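Local coordinates for uncharacterized protein Atu1656 (Agrobacterium tumefaciens, PDB 2OJH) that is of unknown function but belongs to the TolB family and folds as a six-bladed beta-propeller, at residues S19-I24 / P244-V249; E25-R30 / E262-L267; I199-V204 / E210-S215; P222-S225 / K230-F233. All blocks are in the same frame, centred on the assembly; numbering follows the deposited sequence.

Contact 1: S19-I24 / P244-V249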
loop_
_atom_site.group_PDB
_atom_site.type_symbol
_atom_site.label_atom_id
_atom_site.label_comp_id
_atom_site.label_asym_id
_atom_site.label_seq_id
_atom_site.Cartn_x
_atom_site.Cartn_y
_atom_site.Cartn_z
ATOM N N SER A 19 26.260 -5.281 -5.148
ATOM C CA SER A 19 25.607 -6.326 -4.344
ATOM C C SER A 19 24.089 -6.111 -4.336
ATOM O O SER A 19 23.608 -5.028 -4.658
ATOM C CB SER A 19 26.189 -6.395 -2.930
ATOM O OG SER A 19 25.922 -5.193 -2.241
HETATM N N MSE A 20 23.327 -7.149 -3.999
HETATM C CA MSE A 20 21.870 -7.016 -4.049
HETATM C C MSE A 20 21.372 -6.026 -3.006
HETATM O O MSE A 20 21.882 -5.975 -1.888
HETATM C CB MSE A 20 21.165 -8.366 -3.916
HETATM C CG MSE A 20 21.539 -9.360 -4.999
HETATM SE SE MSE A 20 21.250 -8.721 -6.829
HETATM C CE MSE A 20 23.037 -8.076 -7.314
ATOM N N ARG A 21 20.390 -5.231 -3.402
ATOM C CA ARG A 21 19.747 -4.282 -2.496
ATOM C C ARG A 21 18.295 -4.619 -2.213
ATOM O O ARG A 21 17.838 -4.453 -1.087
ATOM C CB ARG A 21 19.821 -2.855 -3.066
ATOM C CG ARG A 21 19.130 -1.805 -2.211
ATOM C CD ARG A 21 19.886 -1.520 -0.923
ATOM N NE ARG A 21 19.418 -0.266 -0.332
ATOM C CZ ARG A 21 18.861 -0.152 0.870
ATOM N NH1 ARG A 21 18.719 -1.224 1.646
ATOM N NH2 ARG A 21 18.457 1.051 1.295
ATOM N N SER A 22 17.562 -5.041 -3.248
ATOM C CA SER A 22 16.162 -5.390 -3.112
ATOM C C SER A 22 15.953 -6.816 -3.597
ATOM O O SER A 22 16.567 -7.230 -4.581
ATOM C CB SER A 22 15.251 -4.473 -3.952
ATOM O OG SER A 22 15.594 -3.104 -3.821
ATOM N N SER A 23 15.074 -7.529 -2.884
ATOM C CA SER A 23 14.606 -8.867 -3.234
ATOM C C SER A 23 13.085 -8.817 -3.266
ATOM O O SER A 23 12.430 -8.682 -2.231
ATOM C CB SER A 23 15.084 -9.894 -2.201
ATOM O OG SER A 23 14.753 -11.220 -2.594
ATOM N N ILE A 24 12.536 -8.867 -4.474
ATOM C CA ILE A 24 11.095 -8.885 -4.676
ATOM C C ILE A 24 10.640 -10.347 -4.467
ATOM O O ILE A 24 11.115 -11.270 -5.148
ATOM C CB ILE A 24 10.689 -8.332 -6.089
ATOM C CG1 ILE A 24 11.100 -6.849 -6.270
ATOM C CG2 ILE A 24 9.176 -8.370 -6.239
ATOM C CD1 ILE A 24 12.546 -6.568 -6.396
ATOM N N PRO A 244 10.442 4.377 8.822
ATOM C CA PRO A 244 11.729 4.455 8.143
ATOM C C PRO A 244 12.082 3.223 7.271
ATOM O O PRO A 244 11.413 2.169 7.338
ATOM C CB PRO A 244 12.720 4.515 9.316
ATOM C CG PRO A 244 11.902 4.911 10.490
ATOM C CD PRO A 244 10.625 4.211 10.270
ATOM N N ARG A 245 13.149 3.382 6.488
ATOM C CA ARG A 245 13.780 2.295 5.756
ATOM C C ARG A 245 14.637 1.459 6.668
ATOM O O ARG A 245 14.992 1.893 7.765
ATOM C CB ARG A 245 14.735 2.873 4.724
ATOM C CG ARG A 245 14.077 3.661 3.651
ATOM C CD ARG A 245 14.983 3.703 2.450
ATOM N NE ARG A 245 14.272 4.309 1.349
ATOM C CZ ARG A 245 13.256 3.734 0.710
ATOM N NH1 ARG A 245 12.844 2.507 1.037
ATOM N NH2 ARG A 245 12.654 4.392 -0.267
ATOM N N ASP A 246 15.005 0.281 6.169
ATOM C CA ASP A 246 16.188 -0.459 6.631
ATOM C C ASP A 246 16.272 -0.709 8.119
ATOM O O ASP A 246 17.306 -0.426 8.756
ATOM C CB ASP A 246 17.487 0.192 6.108
ATOM C CG ASP A 246 17.543 0.270 4.580
ATOM O OD1 ASP A 246 16.890 -0.528 3.887
ATOM O OD2 ASP A 246 18.262 1.135 4.054
ATOM N N LEU A 247 15.191 -1.259 8.671
ATOM C CA LEU A 247 15.198 -1.696 10.079
ATOM C C LEU A 247 14.746 -3.143 10.156
ATOM O O LEU A 247 14.112 -3.648 9.227
ATOM C CB LEU A 247 14.221 -0.830 10.885
ATOM C CG LEU A 247 14.536 0.665 10.983
ATOM C CD1 LEU A 247 13.328 1.408 11.510
ATOM C CD2 LEU A 247 15.727 0.854 11.904
ATOM N N ASP A 248 15.061 -3.779 11.270
ATOM C CA ASP A 248 14.595 -5.127 11.584
ATOM C C ASP A 248 13.126 -5.039 11.971
ATOM O O ASP A 248 12.794 -4.508 13.037
ATOM C CB ASP A 248 15.452 -5.703 12.717
ATOM C CG ASP A 248 16.839 -6.069 12.245
ATOM O OD1 ASP A 248 16.940 -6.642 11.143
ATOM O OD2 ASP A 248 17.822 -5.782 12.959
ATOM N N VAL A 249 12.250 -5.478 11.057
ATOM C CA VAL A 249 10.792 -5.472 11.293
ATOM C C VAL A 249 10.187 -6.904 11.290
ATOM O O VAL A 249 10.920 -7.887 11.151
ATOM C CB VAL A 249 10.017 -4.533 10.326
ATOM C CG1 VAL A 249 10.553 -3.095 10.419
ATOM C CG2 VAL A 249 10.041 -5.042 8.863
#

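Contact 2: E25-R30 / E262-L267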
loop_
_atom_site.group_PDB
_atom_site.type_symbol
_atom_site.label_atom_id
_atom_site.label_comp_id
_atom_site.label_asym_id
_atom_site.label_seq_id
_atom_site.Cartn_x
_atom_site.Cartn_y
_atom_site.Cartn_z
ATOM N N GLU A 25 9.760 -10.542 -3.493
ATOM C CA GLU A 25 9.405 -11.880 -3.018
ATOM C C GLU A 25 7.899 -12.076 -2.874
ATOM O O GLU A 25 7.155 -11.112 -2.779
ATOM C CB GLU A 25 10.112 -12.125 -1.691
ATOM C CG GLU A 25 11.646 -12.154 -1.830
ATOM C CD GLU A 25 12.394 -12.383 -0.522
ATOM O OE1 GLU A 25 11.759 -12.659 0.510
ATOM O OE2 GLU A 25 13.649 -12.289 -0.538
ATOM N N ILE A 26 7.452 -13.332 -2.831
ATOM C CA ILE A 26 6.042 -13.648 -2.626
ATOM C C ILE A 26 5.950 -14.665 -1.515
ATOM O O ILE A 26 6.799 -15.551 -1.429
ATOM C CB ILE A 26 5.476 -14.254 -3.913
ATOM C CG1 ILE A 26 5.291 -13.149 -4.964
ATOM C CG2 ILE A 26 4.195 -15.039 -3.624
ATOM C CD1 ILE A 26 5.139 -13.742 -6.399
ATOM N N PHE A 27 4.973 -14.506 -0.624
ATOM C CA PHE A 27 4.767 -15.459 0.456
ATOM C C PHE A 27 3.341 -15.968 0.306
ATOM O O PHE A 27 2.388 -15.177 0.117
ATOM C CB PHE A 27 4.926 -14.777 1.798
ATOM C CG PHE A 27 4.836 -15.704 2.984
ATOM C CD1 PHE A 27 5.926 -16.447 3.375
ATOM C CD2 PHE A 27 3.654 -15.790 3.733
ATOM C CE1 PHE A 27 5.855 -17.324 4.490
ATOM C CE2 PHE A 27 3.562 -16.622 4.825
ATOM C CZ PHE A 27 4.674 -17.397 5.222
ATOM N N ASN A 28 3.207 -17.287 0.383
ATOM C CA ASN A 28 1.912 -17.928 0.297
ATOM C C ASN A 28 1.470 -18.209 1.724
ATOM O O ASN A 28 2.120 -18.959 2.442
ATOM C CB ASN A 28 1.998 -19.206 -0.553
ATOM C CG ASN A 28 0.647 -19.916 -0.692
ATOM O OD1 ASN A 28 -0.032 -20.168 0.299
ATOM N ND2 ASN A 28 0.263 -20.254 -1.932
ATOM N N ILE A 29 0.371 -17.588 2.152
ATOM C CA ILE A 29 -0.088 -17.770 3.519
ATOM C C ILE A 29 -0.787 -19.107 3.789
ATOM O O ILE A 29 -0.967 -19.484 4.945
ATOM C CB ILE A 29 -0.996 -16.600 4.005
ATOM C CG1 ILE A 29 -2.330 -16.562 3.233
ATOM C CG2 ILE A 29 -0.246 -15.244 3.947
ATOM C CD1 ILE A 29 -3.499 -15.848 4.056
ATOM N N ARG A 30 -1.169 -19.824 2.735
ATOM C CA ARG A 30 -1.801 -21.130 2.903
ATOM C C ARG A 30 -0.767 -22.246 3.134
ATOM O O ARG A 30 -0.910 -23.062 4.034
ATOM C CB ARG A 30 -2.680 -21.452 1.679
ATOM C CG ARG A 30 -3.684 -20.343 1.329
ATOM C CD ARG A 30 -4.516 -19.905 2.543
ATOM N NE ARG A 30 -5.442 -18.833 2.185
ATOM C CZ ARG A 30 -6.165 -18.135 3.051
ATOM N NH1 ARG A 30 -6.086 -18.380 4.357
ATOM N NH2 ARG A 30 -6.979 -17.186 2.610
ATOM N N GLU A 262 -0.121 -13.184 14.240
ATOM C CA GLU A 262 1.076 -14.010 14.190
ATOM C C GLU A 262 2.162 -13.315 13.389
ATOM O O GLU A 262 1.865 -12.478 12.534
ATOM C CB GLU A 262 0.763 -15.391 13.600
ATOM C CG GLU A 262 0.259 -15.369 12.150
ATOM C CD GLU A 262 -0.231 -16.737 11.698
ATOM O OE1 GLU A 262 0.560 -17.707 11.788
ATOM O OE2 GLU A 262 -1.405 -16.851 11.280
ATOM N N THR A 263 3.411 -13.669 13.669
ATOM C CA THR A 263 4.543 -13.230 12.843
ATOM C C THR A 263 4.760 -14.246 11.743
ATOM O O THR A 263 5.023 -15.420 12.005
ATOM C CB THR A 263 5.824 -13.076 13.690
ATOM O OG1 THR A 263 5.566 -12.122 14.723
ATOM C CG2 THR A 263 6.983 -12.565 12.851
ATOM N N LEU A 264 4.604 -13.820 10.498
ATOM C CA LEU A 264 4.886 -14.698 9.386
ATOM C C LEU A 264 6.403 -14.859 9.249
ATOM O O LEU A 264 6.902 -15.982 9.171
ATOM C CB LEU A 264 4.266 -14.133 8.092
ATOM C CG LEU A 264 2.747 -14.102 8.147
ATOM C CD1 LEU A 264 2.200 -13.553 6.777
ATOM C CD2 LEU A 264 2.126 -15.464 8.467
ATOM N N PHE A 265 7.152 -13.751 9.220
ATOM C CA PHE A 265 8.618 -13.832 9.200
ATOM C C PHE A 265 9.221 -12.500 9.662
ATOM O O PHE A 265 8.541 -11.490 9.624
ATOM C CB PHE A 265 9.124 -14.209 7.802
ATOM C CG PHE A 265 8.436 -13.467 6.685
ATOM C CD1 PHE A 265 7.282 -13.990 6.112
ATOM C CD2 PHE A 265 8.944 -12.261 6.204
ATOM C CE1 PHE A 265 6.636 -13.314 5.066
ATOM C CE2 PHE A 265 8.316 -11.582 5.154
ATOM C CZ PHE A 265 7.152 -12.111 4.602
ATOM N N ASP A 266 10.471 -12.539 10.147
ATOM C CA ASP A 266 11.288 -11.336 10.338
ATOM C C ASP A 266 11.785 -10.853 8.985
ATOM O O ASP A 266 11.915 -11.638 8.040
ATOM C CB ASP A 266 12.497 -11.623 11.187
ATOM C CG ASP A 266 12.138 -12.019 12.613
ATOM O OD1 ASP A 266 11.016 -11.719 13.061
ATOM O OD2 ASP A 266 12.992 -12.635 13.280
ATOM N N LEU A 267 12.105 -9.573 8.905
ATOM C CA LEU A 267 12.509 -8.983 7.640
ATOM C C LEU A 267 13.341 -7.716 7.873
ATOM O O LEU A 267 13.105 -6.954 8.825
ATOM C CB LEU A 267 11.278 -8.687 6.789
ATOM C CG LEU A 267 11.466 -7.906 5.500
ATOM C CD1 LEU A 267 10.663 -8.503 4.365
ATOM C CD2 LEU A 267 11.053 -6.457 5.694
#

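Contact 3: I199-V204 / E210-S215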
loop_
_atom_site.group_PDB
_atom_site.type_symbol
_atom_site.label_atom_id
_atom_site.label_comp_id
_atom_site.label_asym_id
_atom_site.label_seq_id
_atom_site.Cartn_x
_atom_site.Cartn_y
_atom_site.Cartn_z
ATOM N N ILE A 199 -3.424 -0.510 14.259
ATOM C CA ILE A 199 -4.405 -0.689 13.188
ATOM C C ILE A 199 -5.800 -0.376 13.708
ATOM O O ILE A 199 -6.204 -0.825 14.799
ATOM C CB ILE A 199 -4.365 -2.101 12.507
ATOM C CG1 ILE A 199 -2.927 -2.499 12.136
ATOM C CG2 ILE A 199 -5.300 -2.111 11.310
ATOM C CD1 ILE A 199 -2.184 -1.485 11.314
ATOM N N TRP A 200 -6.501 0.434 12.914
ATOM C CA TRP A 200 -7.890 0.796 13.165
ATOM C C TRP A 200 -8.674 0.509 11.882
ATOM O O TRP A 200 -8.088 0.271 10.813
ATOM C CB TRP A 200 -8.007 2.284 13.530
ATOM C CG TRP A 200 -7.505 2.628 14.942
ATOM C CD1 TRP A 200 -6.203 2.663 15.374
ATOM C CD2 TRP A 200 -8.303 2.993 16.053
ATOM N NE1 TRP A 200 -6.142 3.024 16.711
ATOM C CE2 TRP A 200 -7.425 3.229 17.152
ATOM C CE3 TRP A 200 -9.684 3.138 16.244
ATOM C CZ2 TRP A 200 -7.884 3.595 18.402
ATOM C CZ3 TRP A 200 -10.142 3.498 17.501
ATOM C CH2 TRP A 200 -9.245 3.732 18.564
ATOM N N ARG A 201 -9.995 0.484 11.994
ATOM C CA ARG A 201 -10.826 0.467 10.807
ATOM C C ARG A 201 -12.008 1.427 10.926
ATOM O O ARG A 201 -12.564 1.590 11.993
ATOM C CB ARG A 201 -11.277 -0.962 10.466
ATOM C CG ARG A 201 -12.191 -1.620 11.487
ATOM C CD ARG A 201 -12.664 -2.971 10.972
ATOM N NE ARG A 201 -13.748 -3.501 11.786
ATOM C CZ ARG A 201 -14.339 -4.678 11.596
ATOM N NH1 ARG A 201 -15.323 -5.046 12.409
ATOM N NH2 ARG A 201 -13.953 -5.479 10.607
ATOM N N VAL A 202 -12.366 2.067 9.809
ATOM C CA VAL A 202 -13.491 2.997 9.774
ATOM C C VAL A 202 -14.491 2.518 8.718
ATOM O O VAL A 202 -14.083 1.973 7.686
ATOM C CB VAL A 202 -13.021 4.471 9.481
ATOM C CG1 VAL A 202 -12.336 4.605 8.097
ATOM C CG2 VAL A 202 -14.182 5.459 9.632
ATOM N N ARG A 203 -15.791 2.708 8.960
ATOM C CA ARG A 203 -16.787 2.349 7.941
ATOM C C ARG A 203 -16.608 3.240 6.716
ATOM O O ARG A 203 -16.236 4.412 6.856
ATOM C CB ARG A 203 -18.217 2.528 8.472
ATOM C CG ARG A 203 -18.627 1.608 9.619
ATOM C CD ARG A 203 -18.718 0.157 9.214
ATOM N NE ARG A 203 -19.223 -0.047 7.862
ATOM C CZ ARG A 203 -20.503 -0.005 7.525
ATOM N NH1 ARG A 203 -20.849 -0.205 6.260
ATOM N NH2 ARG A 203 -21.433 0.238 8.441
ATOM N N VAL A 204 -16.904 2.732 5.523
ATOM C CA VAL A 204 -16.717 3.564 4.326
ATOM C C VAL A 204 -17.584 4.814 4.375
ATOM O O VAL A 204 -17.226 5.826 3.785
ATOM C CB VAL A 204 -16.868 2.804 2.955
ATOM C CG1 VAL A 204 -15.896 1.643 2.877
ATOM C CG2 VAL A 204 -18.261 2.337 2.741
ATOM N N GLU A 210 -13.074 1.820 14.854
ATOM C CA GLU A 210 -12.716 0.906 15.961
ATOM C C GLU A 210 -11.280 0.385 15.885
ATOM O O GLU A 210 -10.699 0.297 14.807
ATOM C CB GLU A 210 -13.711 -0.252 16.072
ATOM C CG GLU A 210 -13.861 -1.029 14.803
ATOM C CD GLU A 210 -15.022 -2.025 14.844
ATOM O OE1 GLU A 210 -16.119 -1.698 15.354
ATOM O OE2 GLU A 210 -14.839 -3.144 14.357
ATOM N N ARG A 211 -10.718 0.052 17.045
ATOM C CA ARG A 211 -9.327 -0.341 17.133
ATOM C C ARG A 211 -9.199 -1.818 16.783
ATOM O O ARG A 211 -9.993 -2.644 17.257
ATOM C CB ARG A 211 -8.790 -0.085 18.542
ATOM C CG ARG A 211 -7.291 -0.165 18.663
ATOM C CD ARG A 211 -6.878 0.135 20.068
ATOM N NE ARG A 211 -5.443 -0.009 20.279
ATOM C CZ ARG A 211 -4.823 0.301 21.415
ATOM N NH1 ARG A 211 -5.506 0.806 22.447
ATOM N NH2 ARG A 211 -3.511 0.119 21.523
ATOM N N ILE A 212 -8.184 -2.147 15.986
ATOM C CA ILE A 212 -7.947 -3.529 15.565
ATOM C C ILE A 212 -6.689 -4.172 16.135
ATOM O O ILE A 212 -6.719 -5.365 16.448
ATOM C CB ILE A 212 -7.938 -3.656 14.034
ATOM C CG1 ILE A 212 -9.304 -3.225 13.468
ATOM C CG2 ILE A 212 -7.485 -5.069 13.615
ATOM C CD1 ILE A 212 -10.483 -4.132 13.787
ATOM N N THR A 213 -5.590 -3.426 16.256
ATOM C CA THR A 213 -4.443 -3.943 17.033
ATOM C C THR A 213 -4.270 -3.200 18.355
ATOM O O THR A 213 -4.590 -2.014 18.473
ATOM C CB THR A 213 -3.110 -3.934 16.250
ATOM O OG1 THR A 213 -2.754 -2.588 15.885
ATOM C CG2 THR A 213 -3.212 -4.775 15.006
ATOM N N ASP A 214 -3.764 -3.925 19.357
ATOM C CA ASP A 214 -3.411 -3.360 20.635
ATOM C C ASP A 214 -2.112 -4.085 20.946
ATOM O O ASP A 214 -2.141 -5.173 21.503
ATOM C CB ASP A 214 -4.486 -3.720 21.649
ATOM C CG ASP A 214 -4.345 -2.967 22.953
ATOM O OD1 ASP A 214 -3.234 -2.487 23.276
ATOM O OD2 ASP A 214 -5.367 -2.855 23.658
ATOM N N SER A 215 -0.990 -3.527 20.482
ATOM C CA SER A 215 0.295 -4.232 20.509
ATOM C C SER A 215 1.362 -3.384 21.159
ATOM O O SER A 215 1.151 -2.190 21.393
ATOM C CB SER A 215 0.757 -4.608 19.095
ATOM O OG SER A 215 0.769 -3.473 18.222
#

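Contact 4: P222-S225 / K230-F233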
loop_
_atom_site.group_PDB
_atom_site.type_symbol
_atom_site.label_atom_id
_atom_site.label_comp_id
_atom_site.label_asym_id
_atom_site.label_seq_id
_atom_site.Cartn_x
_atom_site.Cartn_y
_atom_site.Cartn_z
ATOM N N PRO A 222 -1.612 -1.773 6.746
ATOM C CA PRO A 222 -2.612 -2.869 6.671
ATOM C C PRO A 222 -3.168 -3.121 5.264
ATOM O O PRO A 222 -3.591 -2.169 4.555
ATOM C CB PRO A 222 -3.701 -2.411 7.669
ATOM C CG PRO A 222 -3.599 -0.888 7.666
ATOM C CD PRO A 222 -2.104 -0.635 7.558
ATOM N N HIS A 223 -3.098 -4.391 4.825
ATOM C CA HIS A 223 -3.761 -4.822 3.618
ATOM C C HIS A 223 -4.664 -6.026 3.887
ATOM O O HIS A 223 -4.179 -7.123 4.118
ATOM C CB HIS A 223 -2.723 -5.098 2.512
ATOM C CG HIS A 223 -1.778 -3.955 2.291
ATOM N ND1 HIS A 223 -2.200 -2.733 1.818
ATOM C CD2 HIS A 223 -0.447 -3.833 2.518
ATOM C CE1 HIS A 223 -1.163 -1.921 1.718
ATOM N NE2 HIS A 223 -0.084 -2.566 2.124
ATOM N N PRO A 224 -5.985 -5.797 3.909
ATOM C CA PRO A 224 -6.947 -6.889 3.902
ATOM C C PRO A 224 -6.845 -7.770 2.635
ATOM O O PRO A 224 -6.775 -7.258 1.504
ATOM C CB PRO A 224 -8.297 -6.181 3.967
ATOM C CG PRO A 224 -8.024 -4.826 4.502
ATOM C CD PRO A 224 -6.636 -4.477 4.012
ATOM N N SER A 225 -6.821 -9.079 2.850
ATOM C CA SER A 225 -6.778 -10.051 1.751
ATOM C C SER A 225 -8.085 -10.002 0.952
ATOM O O SER A 225 -9.165 -9.871 1.545
ATOM C CB SER A 225 -6.580 -11.455 2.332
ATOM O OG SER A 225 -6.785 -12.469 1.363
ATOM N N LYS A 230 -8.112 -12.383 6.279
ATOM C CA LYS A 230 -6.808 -12.025 6.855
ATOM C C LYS A 230 -6.389 -10.620 6.475
ATOM O O LYS A 230 -6.764 -10.082 5.418
ATOM C CB LYS A 230 -5.708 -13.004 6.372
ATOM C CG LYS A 230 -5.810 -14.470 6.843
ATOM C CD LYS A 230 -5.602 -14.588 8.341
ATOM C CE LYS A 230 -5.600 -16.057 8.785
ATOM N NZ LYS A 230 -5.695 -16.228 10.275
ATOM N N VAL A 231 -5.583 -10.040 7.355
ATOM C CA VAL A 231 -4.909 -8.770 7.110
ATOM C C VAL A 231 -3.409 -8.984 7.344
ATOM O O VAL A 231 -3.008 -9.483 8.419
ATOM C CB VAL A 231 -5.424 -7.683 8.126
ATOM C CG1 VAL A 231 -4.600 -6.387 8.031
ATOM C CG2 VAL A 231 -6.941 -7.412 7.910
ATOM N N VAL A 232 -2.597 -8.555 6.374
ATOM C CA VAL A 232 -1.127 -8.561 6.516
ATOM C C VAL A 232 -0.674 -7.119 6.827
ATOM O O VAL A 232 -1.303 -6.147 6.388
ATOM C CB VAL A 232 -0.432 -9.136 5.212
ATOM C CG1 VAL A 232 -0.611 -8.202 4.044
ATOM C CG2 VAL A 232 1.053 -9.423 5.431
ATOM N N PHE A 233 0.408 -6.968 7.581
ATOM C CA PHE A 233 0.866 -5.646 7.974
ATOM C C PHE A 233 2.285 -5.793 8.510
ATOM O O PHE A 233 2.777 -6.915 8.636
ATOM C CB PHE A 233 -0.093 -4.967 8.987
ATOM C CG PHE A 233 -0.186 -5.663 10.336
ATOM C CD1 PHE A 233 -1.026 -6.746 10.501
ATOM C CD2 PHE A 233 0.502 -5.177 11.441
ATOM C CE1 PHE A 233 -1.141 -7.376 11.750
ATOM C CE2 PHE A 233 0.414 -5.827 12.695
ATOM C CZ PHE A 233 -0.400 -6.912 12.830
#

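Contact 1: S19-I24 / P244-V249
The guanidinium of Arg21 meets the carboxylate of Asp246 end-on, with one terminal nitrogen for each oxygen: Arg21 NH2 lies 2.8 Å from Asp246 OD2, and Arg21 NH1 lies 3.0 Å from Asp246 OD1. The two bonds differ in geometry. OD2 receives NH2 on its syn lone pair, whereas NH1 comes to OD1 from above the carboxylate plane, in keeping with the 54° between the planes of the two flat groups. Arg21 reaches this far because CG stands anti to the backbone N (chi1 178°) and the chain then bends at chi2. This two-point (bidentate) salt bridge is the tight part. Around it the contact is loose, for the nearest CA atoms, those of Arg21 and Asp246, are 10.5 Å apart, and both residues remain partly exposed. In the beta-propeller the bridge spans two neighbouring blades at the surface of the molecule. Each partner sits in an irregularity of its own sheet: Arg21 shares a classic beta bulge with Ser22, and Asp246 a G1 bulge with Leu247. Tyr291 touches both side chains, and Arg21 NH1 has a second acceptor in Phe292 O.

Contact 2: E25-R30 / E262-L267
Leu264 and Phe265 of strand 262-267 press on Phe27 and Ile29, forming an apolar seam between adjacent blades of the beta-propeller. Strand 262-267 is the outermost strand of its four-stranded blade, while 25-28 belongs to the central strand of the next sheet; no hydrogen bond crosses between the two segments. At the start of the second segment the carboxylate of Glu262 forms a salt bridge with Arg32, whose side chain borders both Phe27 and Leu264. Leu264 is the first residue to touch. Its CD1 methyl lies 3.9 Å from Phe27 CE2, approaching the ring obliquely, and the same methyl comes within 4.1 Å of Ile29 CG2. It thus rests on the place where Ile29 CG2 meets the edge of the Phe27 ring. A classic beta bulge at Leu264 and Phe265, both opposite Val251, is consistent with two consecutive side chains pointing across the same gap. Phe265 follows with CG between its backbone N and carbonyl carbon (chi1 44°), which lays the CE1 side of its ring over one face of Phe27, toward the rim. The closest approach is Phe265 CE1 to Phe27 CD1, 3.6 Å. With centroids 5.1 Å apart and planes at 54°, the rings are neither parallel nor perpendicular. Tyr288 of strand 285-291 touches Phe27 and also meets the Phe265 ring, adding a third aromatic group to the seam. Leu267 closes the row from within its own strand, where its CD1 lies in the plane of the Phe265 ring, 3.9 Å from Phe265 CE2.

Contact 3: I199-V204 / E210-S215
Strands 198-203 and 209-211 pair antiparallel as the last hairpin of a propeller blade. Arg201 and Glu210 form the hydrogen-bonded pair, with Arg201 N to Glu210 O and Glu210 N to Arg201 O both 2.9 Å; Trp200 and Arg211 form the neighbouring non-hydrogen-bonded pair. Beyond them the ladder becomes irregular, since Ile199 O accepts both Ile212 N (2.7 Å) and Thr213 N (3.0 Å) from the same face of its plane. Ile199 N donates almost straight to Thr213 OG1 at 2.7 Å, and this hydroxyl is also hydrogen-bonded to Asp219 OD2. On the Trp200 face, Arg211 CB stands 3.7 Å from the centroid of the six-membered indole ring, only 6° off its normal, a clear CH-pi contact. On the other face, Arg201 and Glu210 run side by side, each with CG between backbone N and carbonyl carbon (chi1 65° and 56°). Arg201 NE and NH1 are each 2.8 Å from Glu210 OE2, which lies near the guanidinium plane; NH1 comes nearly along the C-O axis, NE from above the carboxylate plane. Ile212 CD1 packs against aliphatic Arg201 atoms. Strand 186-191 flanks the hairpin, its Trp186 making a cation-pi contact to Arg201; Ile199, Ile212 and Thr213 reach Met254 on strand 247-255 of the next blade.

Contact 4: P222-S225 / K230-F233
The carbonyl oxygen of His223 is held by two N-H groups, Val232 N across the hairpin and the indole NE1 of Trp279. Val232 N lies 3.1 Å from His223 O and stands 38° above the carbonyl plane. Val231 CA adds a weaker CA-H...O approach to His223 O at 3.5 Å. The return bond is straighter: His223 N points at Val232 O over 3.0 Å with an angle of 171° at the hydrogen. One step along, Ser225 N reaches Lys230 O at 2.8 Å, the shortest bond between the segments. These bonds define an antiparallel hairpin of strands 217-224 and 230-237, the first two strands of a propeller blade, counted from the central axis outward. The prolines at 222 and 224 have no N-H to give, yet both add CA-H...O contacts, to Val232 O and Lys230 O. On the face of Pro224 and Val231, Val231 CG2 is 4.3 Å from Pro224 CB. Val231 CG1, anti to the backbone N (chi1 172°), is thereby set toward Pro222, 4.1 Å from its CB. Tyr188 of the preceding blade packs against all three residues. The opposite face carries His223 and Val232, with His223 CB 4.1 Å from Val232 CG1. The imidazole itself is fixed from outside the hairpin, ND1 bonding to Asp179 and NE2 to Met274 O. Lys230 likewise sends its amine away from the contact, to Asp255.

In the fold
Contact 4 is the core member, buried about 10 Å from the centre of the chain to its own centre; the other three centres lie 16 to 17 Å out, contact 1 at the surface and contacts 2 and 3 partly buried. Contacts 1 and 2 both use strand 22-28, whose sheet joins N-terminal strands to C-terminal strand 285-291 and so closes the propeller ring. One works by charge at the surface, the other by apolar groups farther along. Their partners share a sheet with both strands of contact 4. Contacts 3 and 4 are hairpins of successive blades: contact 3 adds a salt bridge and a CH-pi contact, while contact 4 relies on backbone bonds and apolar packing. Ile199 touches Pro222 where they meet.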